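Local coordinates for protein deoxycytidylate deaminase (Cyanophage S-TIM5, PDB 4P9C) that probably deaminates dCMP to dUMP with a zinc ion, and binds deoxynucleotides at the zinc centre and at a second site, at residues S23-M28 and G44-P49; P97-S102 and Y119-G124. All coordinates share one frame; numbering follows the deposited sequence.

How the contacts relate
Both contacts are buried and lie 16 Å apart between centres, with nearest atoms about 5 Å from each other, so they do not touch; the nucleotide 2'-deoxyuridine-5'-monophosphate joins them. Contact 1 (23-28 with 44-49) pairs a loop with the end of strand 40-45, outermost in this chain's sheet. Its chemistry is polar: one amide and one serine hydroxyl bind backbone atoms, and the sugar O3' of the nucleotide is held there. Contact 2 (97-102 with 119-124) sets the starts of two helices together by apolar packing and a CA-H...O contact, while it supplies zinc ligands, base stacking and phosphate partners. Contact 1 also reaches a bound dCMP.

Contact 1: S23-M28 and G44-P49. With DCM (2'-deoxycytidine-5'-monophosphate), chain N; DU (2'-deoxyuridine-5'-monophosphate), chain O.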
loop_
_atom_site.group_PDB
_atom_site.type_symbol
_atom_site.label_atom_id
_atom_site.label_comp_id
_atom_site.label_asym_id
_atom_site.label_seq_id
_atom_site.Cartn_x
_atom_site.Cartn_y
_atom_site.Cartn_z
ATOM N N SER A 23 12.975 19.510 -18.763
ATOM C CA SER A 23 14.327 19.033 -19.085
ATOM C C SER A 23 15.300 20.169 -19.420
ATOM O O SER A 23 14.913 21.158 -20.046
ATOM C CB SER A 23 14.272 18.047 -20.254
ATOM O OG SER A 23 15.538 17.456 -20.482
ATOM N N ASN A 24 16.558 20.018 -19.002
ATOM C CA ASN A 24 17.606 21.005 -19.297
ATOM C C ASN A 24 18.366 20.655 -20.578
ATOM O O ASN A 24 19.308 21.351 -20.981
ATOM C CB ASN A 24 18.584 21.111 -18.122
ATOM C CG ASN A 24 19.584 22.247 -18.289
ATOM O OD1 ASN A 24 19.205 23.415 -18.360
ATOM N ND2 ASN A 24 20.867 21.904 -18.350
ATOM N N CYS A 25 17.901 19.581 -21.214
ATOM C CA CYS A 25 18.545 19.025 -22.406
ATOM C C CYS A 25 18.512 19.969 -23.604
ATOM O O CYS A 25 17.505 20.634 -23.869
ATOM C CB CYS A 25 17.918 17.678 -22.790
ATOM S SG CYS A 25 18.604 16.223 -21.912
ATOM N N LYS A 26 19.631 20.019 -24.329
ATOM C CA LYS A 26 19.725 20.874 -25.519
ATOM C C LYS A 26 19.455 20.124 -26.836
ATOM O O LYS A 26 18.917 20.709 -27.781
ATOM C CB LYS A 26 21.080 21.599 -25.582
ATOM C CG LYS A 26 21.425 22.441 -24.345
ATOM C CD LYS A 26 20.576 23.705 -24.227
ATOM C CE LYS A 26 20.953 24.470 -22.928
ATOM N NZ LYS A 26 20.061 25.724 -22.837
ATOM N N ARG A 27 19.827 18.843 -26.892
ATOM C CA ARG A 27 19.647 18.013 -28.098
ATOM C C ARG A 27 18.177 17.703 -28.386
ATOM O O ARG A 27 17.711 17.845 -29.523
ATOM C CB ARG A 27 20.439 16.696 -28.000
ATOM C CG ARG A 27 21.960 16.849 -27.966
ATOM C CD ARG A 27 22.683 15.527 -28.250
ATOM N NE ARG A 27 22.879 15.293 -29.684
ATOM C CZ ARG A 27 22.310 14.314 -30.387
ATOM N NH1 ARG A 27 21.495 13.449 -29.797
ATOM N NH2 ARG A 27 22.551 14.199 -31.685
ATOM N N MET A 28 17.461 17.277 -27.347
ATOM C CA MET A 28 16.052 16.899 -27.448
ATOM C C MET A 28 15.415 16.843 -26.060
ATOM O O MET A 28 15.973 16.251 -25.137
ATOM C CB MET A 28 15.914 15.534 -28.139
ATOM C CG MET A 28 14.517 15.242 -28.674
ATOM S SD MET A 28 14.478 13.825 -29.793
ATOM C CE MET A 28 15.116 14.550 -31.302
ATOM N N GLY A 44 8.314 11.384 -15.956
ATOM C CA GLY A 44 9.752 11.382 -16.162
ATOM C C GLY A 44 10.174 12.217 -17.350
ATOM O O GLY A 44 9.469 12.288 -18.357
ATOM N N TRP A 45 11.330 12.856 -17.218
ATOM C CA TRP A 45 11.937 13.583 -18.322
ATOM C C TRP A 45 13.435 13.311 -18.334
ATOM O O TRP A 45 14.010 12.942 -17.305
ATOM C CB TRP A 45 11.653 15.081 -18.208
ATOM C CG TRP A 45 12.208 15.690 -16.965
ATOM C CD1 TRP A 45 13.488 16.118 -16.767
ATOM C CD2 TRP A 45 11.508 15.928 -15.738
ATOM N NE1 TRP A 45 13.629 16.615 -15.495
ATOM C CE2 TRP A 45 12.434 16.510 -14.841
ATOM C CE3 TRP A 45 10.192 15.712 -15.312
ATOM C CZ2 TRP A 45 12.083 16.878 -13.538
ATOM C CZ3 TRP A 45 9.846 16.081 -14.014
ATOM C CH2 TRP A 45 10.788 16.662 -13.147
ATOM N N ASN A 46 14.064 13.496 -19.493
ATOM C CA ASN A 46 15.496 13.236 -19.636
ATOM C C ASN A 46 16.361 14.235 -18.869
ATOM O O ASN A 46 16.087 15.437 -18.872
ATOM C CB ASN A 46 15.925 13.135 -21.114
ATOM C CG ASN A 46 15.517 14.348 -21.952
ATOM O OD1 ASN A 46 14.533 15.031 -21.659
ATOM N ND2 ASN A 46 16.270 14.600 -23.016
ATOM N N GLY A 47 17.393 13.719 -18.209
ATOM C CA GLY A 47 18.314 14.553 -17.445
ATOM C C GLY A 47 19.391 13.755 -16.739
ATOM O O GLY A 47 19.363 12.521 -16.725
ATOM N N THR A 48 20.347 14.471 -16.157
ATOM C CA THR A 48 21.362 13.861 -15.309
ATOM C C THR A 48 20.715 13.384 -14.005
ATOM O O THR A 48 19.661 13.897 -13.622
ATOM C CB THR A 48 22.507 14.846 -14.986
ATOM O OG1 THR A 48 21.973 16.023 -14.365
ATOM C CG2 THR A 48 23.261 15.240 -16.249
ATOM N N PRO A 49 21.338 12.402 -13.323
ATOM C CA PRO A 49 20.825 11.875 -12.055
ATOM C C PRO A 49 20.752 12.925 -10.949
ATOM O O PRO A 49 21.464 13.933 -11.003
ATOM C CB PRO A 49 21.852 10.803 -11.679
ATOM C CG PRO A 49 22.482 10.415 -12.965
ATOM C CD PRO A 49 22.544 11.677 -13.756
HETATM N N1 DCM N . 13.162 13.443 -12.385
HETATM C C2 DCM N . 12.020 13.059 -12.998
HETATM N N3 DCM N . 10.776 13.398 -12.439
HETATM C C4 DCM N . 10.720 14.132 -11.242
HETATM C C5 DCM N . 11.893 14.526 -10.612
HETATM C C6 DCM N . 13.113 14.180 -11.182
HETATM O O2 DCM N . 12.043 12.414 -14.046
HETATM N N4 DCM N . 9.542 14.457 -10.715
HETATM C "C1'" DCM N . 14.486 13.077 -12.961
HETATM C "C2'" DCM N . 14.884 13.977 -14.118
HETATM C "C3'" DCM N . 16.374 14.122 -13.955
HETATM C "C4'" DCM N . 16.586 14.042 -12.451
HETATM O "O4'" DCM N . 15.513 13.218 -11.932
HETATM O "O3'" DCM N . 17.045 13.015 -14.593
HETATM C "C5'" DCM N . 16.571 15.450 -11.834
HETATM O "O5'" DCM N . 16.866 15.331 -10.437
HETATM P P DCM N . 16.364 16.466 -9.424
HETATM O O1P DCM N . 14.895 16.675 -9.452
HETATM O O2P DCM N . 16.896 16.045 -7.955
HETATM O O3P DCM N . 17.186 17.819 -9.798
HETATM O OP3 DU O . 21.197 12.145 -27.849
HETATM P P DU O . 20.106 11.378 -28.467
HETATM O OP1 DU O . 20.011 11.521 -29.936
HETATM O OP2 DU O . 19.916 10.007 -27.974
HETATM O "O5'" DU O . 18.793 12.137 -27.997
HETATM C "C5'" DU O . 18.890 13.240 -27.091
HETATM C "C4'" DU O . 17.960 13.004 -25.899
HETATM O "O4'" DU O . 17.052 11.936 -26.205
HETATM C "C3'" DU O . 18.767 12.476 -24.723
HETATM O "O3'" DU O . 19.031 13.548 -23.805
HETATM C "C2'" DU O . 17.845 11.461 -24.067
HETATM C "C1'" DU O . 16.587 11.500 -24.919
HETATM N N1 DU O . 15.988 10.153 -25.043
HETATM C C2 DU O . 15.172 9.696 -24.082
HETATM O O2 DU O . 14.926 10.401 -23.103
HETATM N N3 DU O . 14.597 8.423 -24.184
HETATM C C4 DU O . 14.875 7.621 -25.296
HETATM O O4 DU O . 14.373 6.502 -25.392
HETATM C C5 DU O . 15.720 8.095 -26.290
HETATM C C6 DU O . 16.277 9.362 -26.163
HETATM O O HOH W 1 17.310 17.867 -17.384
#
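Ser23 and Asn46 bring the two backbones closest, with CA atoms 5.9 Å apart, where the loop after helix 6-20 passes the end of strand 40-45. In this cytidine deaminase fold the crossing lines one end of the active-site pocket. Ser23 OG forms an ST turn, accepting from Cys25 N, and also lies 2.6 Å from Asn46 O and 2.9 Å from Asn46 OD1. A water adds a second link, accepting from Asn24 N and donating to Asn46 O.

The Asn46 amide is the hub. Its CG sits between the backbone N and the carbonyl carbon (chi1 54°), which turns the amide across to the loop. ND2 donates to Met28 O at 2.7 Å, with an N-H...O angle of 156° and the acceptor 8° out of the amide plane. It also donates to O3' of the deoxyuridine nucleotide at 3.1 Å. OD1 accepts from Val30 N, so bonds at both ends fix the amide's rotation and so set where ND2 meets the sugar O3'. Cys25 beside it is tied to Cys57 by a disulfide.

On the strand side Trp45 serves the other nucleotide. Its indole lies with CD1 3.8 Å from Ser23 CA, and one ring face carries the dCMP base, whose C2 stands over that face, displaced toward the rim. Ile8 of a neighbouring subunit packs on the same side chain. Beyond it, dCMP O3' donates to Thr48 O at 2.9 Å.

Contact 2: P97-S102 and Y119-G124; sequences PCPDCS and YRITDG. With ZN (zinc ion), chain M; DU (2'-deoxyuridine-5'-monophosphate), chain O.
Pro97 and Gly124 meet through the backbone: Gly124 CA points a C-H at Pro97 O, 3.5 Å away with an angle of 170° at the hydrogen. A bridging water donates to Pro97 O and to Ile121 O. Within the CxxC zinc motif of the deaminase family, Cys98 is the N-cap of helix 99-107. Its SG, placed between the backbone N and the carbonyl carbon (chi1 70°), accepts from Cys101 N and binds zinc. Cys101 SG, His70 ND1 and O4 of the deoxyuridine nucleotide, 2.2 Å from the metal, complete the coordination; Cys98 N donates to that same O4.

Tyr119 has CG anti to the backbone N (chi1 173°), which carries its ring over the pyrimidine. C5 of the uracil base lies 3.5 Å above the centre of one face, and Arg120 CG lies over the opposite face near its rim. The ring also reaches Cys98 CB, 4.0 Å from CE2. At the phosphate, Tyr119 OH donates to OP2, while Arg120 NH1 donates to OP1 at 3.1 Å. Ile121 turns CG2 onto Pro99 CD at 3.9 Å, the two side chains crossing at about a right angle.

Ser102 OG lies between Gly124 O and Cys98 O. The contact joins the first turns of helix 99-107, following strand 90-93, and helix 123-130, between strands 112-115 and 134-137 in the chain; Glu72 of helix 71-81 touches Pro97 and Cys101.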
loop_
_atom_site.group_PDB
_atom_site.type_symbol
_atom_site.label_atom_id
_atom_site.label_comp_id
_atom_site.label_asym_id
_atom_site.label_seq_id
_atom_site.Cartn_x
_atom_site.Cartn_y
_atom_site.Cartn_z
ATOM N N PRO A 97 10.227 5.334 -27.563
ATOM C CA PRO A 97 11.306 4.840 -26.702
ATOM C C PRO A 97 12.413 4.130 -27.475
ATOM O O PRO A 97 12.161 3.551 -28.534
ATOM C CB PRO A 97 10.595 3.840 -25.779
ATOM C CG PRO A 97 9.154 4.199 -25.852
ATOM C CD PRO A 97 8.942 4.688 -27.245
ATOM N N CYS A 98 13.625 4.185 -26.928
ATOM C CA CYS A 98 14.773 3.495 -27.502
ATOM C C CYS A 98 14.683 1.986 -27.232
ATOM O O CYS A 98 13.949 1.572 -26.334
ATOM C CB CYS A 98 16.072 4.079 -26.931
ATOM S SG CYS A 98 16.380 3.697 -25.194
ATOM N N PRO A 99 15.418 1.163 -28.013
ATOM C CA PRO A 99 15.411 -0.293 -27.827
ATOM C C PRO A 99 15.669 -0.769 -26.391
ATOM O O PRO A 99 14.997 -1.700 -25.937
ATOM C CB PRO A 99 16.534 -0.765 -28.754
ATOM C CG PRO A 99 16.527 0.223 -29.854
ATOM C CD PRO A 99 16.177 1.545 -29.221
ATOM N N ASP A 100 16.624 -0.140 -25.697
ATOM C CA ASP A 100 16.958 -0.527 -24.320
ATOM C C ASP A 100 15.797 -0.263 -23.370
ATOM O O ASP A 100 15.514 -1.079 -22.491
ATOM C CB ASP A 100 18.213 0.194 -23.818
ATOM C CG ASP A 100 18.657 -0.291 -22.441
ATOM O OD1 ASP A 100 18.501 -1.498 -22.157
ATOM O OD2 ASP A 100 19.161 0.532 -21.648
ATOM N N CYS A 101 15.127 0.873 -23.554
ATOM C CA CYS A 101 13.965 1.224 -22.741
ATOM C C CYS A 101 12.758 0.353 -23.100
ATOM O O CYS A 101 12.107 -0.199 -22.211
ATOM C CB CYS A 101 13.627 2.711 -22.886
ATOM S SG CYS A 101 14.796 3.828 -22.050
ATOM N N SER A 102 12.478 0.230 -24.399
ATOM C CA SER A 102 11.374 -0.594 -24.907
ATOM C C SER A 102 11.365 -1.991 -24.291
ATOM O O SER A 102 10.308 -2.533 -23.957
ATOM C CB SER A 102 11.460 -0.708 -26.432
ATOM O OG SER A 102 11.239 0.548 -27.054
ATOM N N TYR A 119 11.878 9.184 -32.491
ATOM C CA TYR A 119 13.289 9.289 -32.111
ATOM C C TYR A 119 14.152 8.724 -33.243
ATOM O O TYR A 119 13.705 7.823 -33.959
ATOM C CB TYR A 119 13.507 8.511 -30.804
ATOM C CG TYR A 119 14.939 8.355 -30.321
ATOM C CD1 TYR A 119 15.730 9.466 -30.028
ATOM C CD2 TYR A 119 15.485 7.084 -30.114
ATOM C CE1 TYR A 119 17.038 9.318 -29.567
ATOM C CE2 TYR A 119 16.794 6.924 -29.658
ATOM C CZ TYR A 119 17.562 8.046 -29.386
ATOM O OH TYR A 119 18.854 7.902 -28.930
ATOM N N ARG A 120 15.368 9.253 -33.409
ATOM C CA ARG A 120 16.302 8.824 -34.473
ATOM C C ARG A 120 16.356 7.302 -34.708
ATOM O O ARG A 120 16.288 6.842 -35.851
ATOM C CB ARG A 120 17.714 9.403 -34.247
ATOM C CG ARG A 120 18.119 9.591 -32.778
ATOM C CD ARG A 120 19.567 10.065 -32.624
ATOM N NE ARG A 120 20.514 8.995 -32.933
ATOM C CZ ARG A 120 21.400 8.477 -32.079
ATOM N NH1 ARG A 120 21.499 8.925 -30.824
ATOM N NH2 ARG A 120 22.208 7.502 -32.499
ATOM N N ILE A 121 16.472 6.538 -33.622
ATOM C CA ILE A 121 16.385 5.078 -33.672
ATOM C C ILE A 121 14.924 4.665 -33.499
ATOM O O ILE A 121 14.362 4.771 -32.403
ATOM C CB ILE A 121 17.262 4.402 -32.583
ATOM C CG1 ILE A 121 18.715 4.882 -32.684
ATOM C CG2 ILE A 121 17.187 2.875 -32.698
ATOM C CD1 ILE A 121 19.530 4.696 -31.412
ATOM N N THR A 122 14.316 4.205 -34.593
ATOM C CA THR A 122 12.904 3.816 -34.600
ATOM C C THR A 122 12.694 2.321 -34.340
ATOM O O THR A 122 11.557 1.838 -34.377
ATOM C CB THR A 122 12.211 4.197 -35.932
ATOM O OG1 THR A 122 12.976 3.695 -37.035
ATOM C CG2 THR A 122 12.070 5.709 -36.059
ATOM N N ASP A 123 13.780 1.597 -34.066
ATOM C CA ASP A 123 13.704 0.154 -33.799
ATOM C C ASP A 123 12.871 -0.183 -32.558
ATOM O O ASP A 123 12.264 -1.254 -32.488
ATOM C CB ASP A 123 15.108 -0.453 -33.666
ATOM C CG ASP A 123 15.783 -0.686 -35.019
ATOM O OD1 ASP A 123 15.079 -0.759 -36.051
ATOM O OD2 ASP A 123 17.026 -0.802 -35.041
ATOM N N GLY A 124 12.850 0.735 -31.593
ATOM C CA GLY A 124 12.124 0.553 -30.333
ATOM C C GLY A 124 10.644 0.276 -30.508
ATOM O O GLY A 124 10.039 -0.429 -29.695
HETATM ZN ZN ZN M . 15.376 5.261 -23.807
HETATM O OP3 DU O . 21.197 12.145 -27.849
HETATM P P DU O . 20.106 11.378 -28.467
HETATM O OP1 DU O . 20.011 11.521 -29.936
HETATM O OP2 DU O . 19.916 10.007 -27.974
HETATM O "O5'" DU O . 18.793 12.137 -27.997
HETATM C "C5'" DU O . 18.890 13.240 -27.091
HETATM C "C4'" DU O . 17.960 13.004 -25.899
HETATM O "O4'" DU O . 17.052 11.936 -26.205
HETATM C "C3'" DU O . 18.767 12.476 -24.723
HETATM O "O3'" DU O . 19.031 13.548 -23.805
HETATM C "C2'" DU O . 17.845 11.461 -24.067
HETATM C "C1'" DU O . 16.587 11.500 -24.919
HETATM N N1 DU O . 15.988 10.153 -25.043
HETATM C C2 DU O . 15.172 9.696 -24.082
HETATM O O2 DU O . 14.926 10.401 -23.103
HETATM N N3 DU O . 14.597 8.423 -24.184
HETATM C C4 DU O . 14.875 7.621 -25.296
HETATM O O4 DU O . 14.373 6.502 -25.392
HETATM C C5 DU O . 15.720 8.095 -26.290
HETATM C C6 DU O . 16.277 9.362 -26.163
HETATM O O HOH W 2 11.973 4.139 -31.240
#